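Local coordinates for protein quinoline 2-oxidoreductase large subunit (Pseudomonas putida, PDB 1T3Q) that probably hydroxylates quinoline at carbon 2, as the molybdenum-cofactor subunit of a xanthine dehydrogenase family oxidoreductase, at residues Asn431-Met436 with Gly641-Val646. Residues are numbered along the deposited sequence; the frame is centred on the assembly and turned at random.
Sequences NLLEEM and GHAAIV
His642 ND1 is hydrogen-bonded to Ser748 OG on the face of the strand turned from the helix, while the backbone of His642 meets Leu433 on the other. This is a worked example of how an alternating strand serves two layers: the CA–CB bond of His642 points away from the helix, whereas that of Ala643 points toward it. Of residues 431-436, Leu433 is the one that touches the strand segment. Its CG lies anti to the backbone N (chi1 -166°), and the two methyls reach different targets. CD2 settles over backbone, 3.6 Å from His642 O, an apolar touch and no hydrogen bond. Gly641, lacking a CB, lets that methyl approach its carbonyl carbon, with CD2 4.0 Å from Gly641 C. The other branch meets a side chain, CD1 lying 3.9 Å from Ala643 CB, and CG is almost as near to that methyl. Replacing Leu433 by an alanine would take away the two methyls that lie against Gly641 and Ala643, and would probably leave the Ala643 methyl without its apolar partner from residues 431-436. Some 133 Å² is buried in all, and the axes of segments 431-436 and 641-646 approach to 8.8 Å at 24°. Backbone hydrogen bonds join His642 to Ser461 and Ala643 to Phe661 on the two neighbouring strands, and Ala752 of helix 744-761 packs against His642 on the far face. Small residues beneath a branched one make this helix-on-sheet packing, in which a mostly antiparallel sheet lies between helices, within the molybdopterin cofactor-binding domain.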
loop_
_atom_site.group_PDB
_atom_site.type_symbol
_atom_site.label_atom_id
_atom_site.label_comp_id
_atom_site.label_asym_id
_atom_site.label_seq_id
_atom_site.Cartn_x
_atom_site.Cartn_y
_atom_site.Cartn_z
ATOM N N ASN B 431 -21.800 -22.701 -42.475
ATOM C CA ASN B 431 -21.908 -24.142 -42.662
ATOM C C ASN B 431 -21.789 -24.916 -41.356
ATOM O O ASN B 431 -22.539 -25.864 -41.121
ATOM C CB ASN B 431 -20.834 -24.622 -43.642
ATOM C CG ASN B 431 -21.088 -24.152 -45.061
ATOM O OD1 ASN B 431 -20.171 -24.095 -45.886
ATOM N ND2 ASN B 431 -22.336 -23.828 -45.360
ATOM N N LEU B 432 -20.847 -24.511 -40.509
ATOM C CA LEU B 432 -20.632 -25.182 -39.228
ATOM C C LEU B 432 -21.842 -24.964 -38.316
ATOM O O LEU B 432 -22.306 -25.885 -37.641
ATOM C CB LEU B 432 -19.379 -24.630 -38.546
ATOM C CG LEU B 432 -18.557 -25.568 -37.652
ATOM C CD1 LEU B 432 -17.716 -24.724 -36.715
ATOM C CD2 LEU B 432 -19.449 -26.504 -36.861
ATOM N N LEU B 433 -22.339 -23.734 -38.302
ATOM C CA LEU B 433 -23.488 -23.381 -37.483
ATOM C C LEU B 433 -24.695 -24.232 -37.886
ATOM O O LEU B 433 -25.411 -24.751 -37.029
ATOM C CB LEU B 433 -23.797 -21.887 -37.648
ATOM C CG LEU B 433 -24.740 -21.218 -36.647
ATOM C CD1 LEU B 433 -24.238 -21.434 -35.228
ATOM C CD2 LEU B 433 -24.823 -19.723 -36.957
ATOM N N GLU B 434 -24.916 -24.391 -39.189
ATOM C CA GLU B 434 -26.036 -25.198 -39.645
ATOM C C GLU B 434 -25.890 -26.642 -39.160
ATOM O O GLU B 434 -26.863 -27.249 -38.724
ATOM C CB GLU B 434 -26.149 -25.166 -41.171
ATOM C CG GLU B 434 -27.299 -26.012 -41.706
ATOM C CD GLU B 434 -27.556 -25.795 -43.184
ATOM O OE1 GLU B 434 -26.579 -25.755 -43.958
ATOM O OE2 GLU B 434 -28.738 -25.678 -43.573
ATOM N N GLU B 435 -24.678 -27.185 -39.234
ATOM C CA GLU B 435 -24.422 -28.553 -38.778
ATOM C C GLU B 435 -24.768 -28.683 -37.293
ATOM O O GLU B 435 -25.388 -29.656 -36.864
ATOM C CB GLU B 435 -22.946 -28.920 -38.978
ATOM N N MET B 436 -24.348 -27.700 -36.509
ATOM C CA MET B 436 -24.616 -27.710 -35.077
ATOM C C MET B 436 -26.111 -27.697 -34.794
ATOM O O MET B 436 -26.603 -28.443 -33.948
ATOM C CB MET B 436 -23.957 -26.500 -34.416
ATOM C CG MET B 436 -22.447 -26.516 -34.489
ATOM S SD MET B 436 -21.704 -25.042 -33.761
ATOM C CE MET B 436 -21.947 -25.354 -31.999
ATOM N N GLY B 641 -20.588 -16.874 -35.453
ATOM C CA GLY B 641 -22.017 -16.945 -35.650
ATOM C C GLY B 641 -22.689 -17.518 -34.424
ATOM O O GLY B 641 -22.049 -18.180 -33.608
ATOM N N HIS B 642 -23.980 -17.243 -34.289
ATOM C CA HIS B 642 -24.760 -17.744 -33.172
ATOM C C HIS B 642 -26.120 -18.159 -33.684
ATOM O O HIS B 642 -26.641 -17.580 -34.636
ATOM C CB HIS B 642 -24.962 -16.667 -32.100
ATOM C CG HIS B 642 -23.690 -16.140 -31.520
ATOM N ND1 HIS B 642 -22.993 -15.094 -32.081
ATOM C CD2 HIS B 642 -22.972 -16.535 -30.441
ATOM C CE1 HIS B 642 -21.898 -14.867 -31.375
ATOM N NE2 HIS B 642 -21.862 -15.730 -30.374
ATOM N N ALA B 643 -26.689 -19.172 -33.044
ATOM C CA ALA B 643 -28.019 -19.656 -33.386
ATOM C C ALA B 643 -28.704 -19.934 -32.060
ATOM O O ALA B 643 -28.117 -20.539 -31.160
ATOM C CB ALA B 643 -27.942 -20.928 -34.220
ATOM N N ALA B 644 -29.938 -19.466 -31.933
ATOM C CA ALA B 644 -30.692 -19.659 -30.711
ATOM C C ALA B 644 -32.036 -20.280 -31.025
ATOM O O ALA B 644 -32.629 -20.020 -32.073
ATOM C CB ALA B 644 -30.892 -18.322 -29.999
ATOM N N ILE B 645 -32.501 -21.125 -30.115
ATOM C CA ILE B 645 -33.802 -21.750 -30.258
ATOM C C ILE B 645 -34.600 -21.288 -29.049
ATOM O O ILE B 645 -34.151 -21.426 -27.912
ATOM C CB ILE B 645 -33.711 -23.288 -30.260
ATOM C CG1 ILE B 645 -33.019 -23.761 -31.543
ATOM C CG2 ILE B 645 -35.110 -23.886 -30.163
ATOM C CD1 ILE B 645 -32.865 -25.272 -31.652
ATOM N N VAL B 646 -35.767 -20.706 -29.303
ATOM C CA VAL B 646 -36.619 -20.216 -28.233
ATOM C C VAL B 646 -37.973 -20.896 -28.300
ATOM O O VAL B 646 -38.432 -21.295 -29.372
ATOM C CB VAL B 646 -36.851 -18.682 -28.319
ATOM C CG1 VAL B 646 -35.521 -17.946 -28.281
ATOM C CG2 VAL B 646 -37.629 -18.339 -29.574
#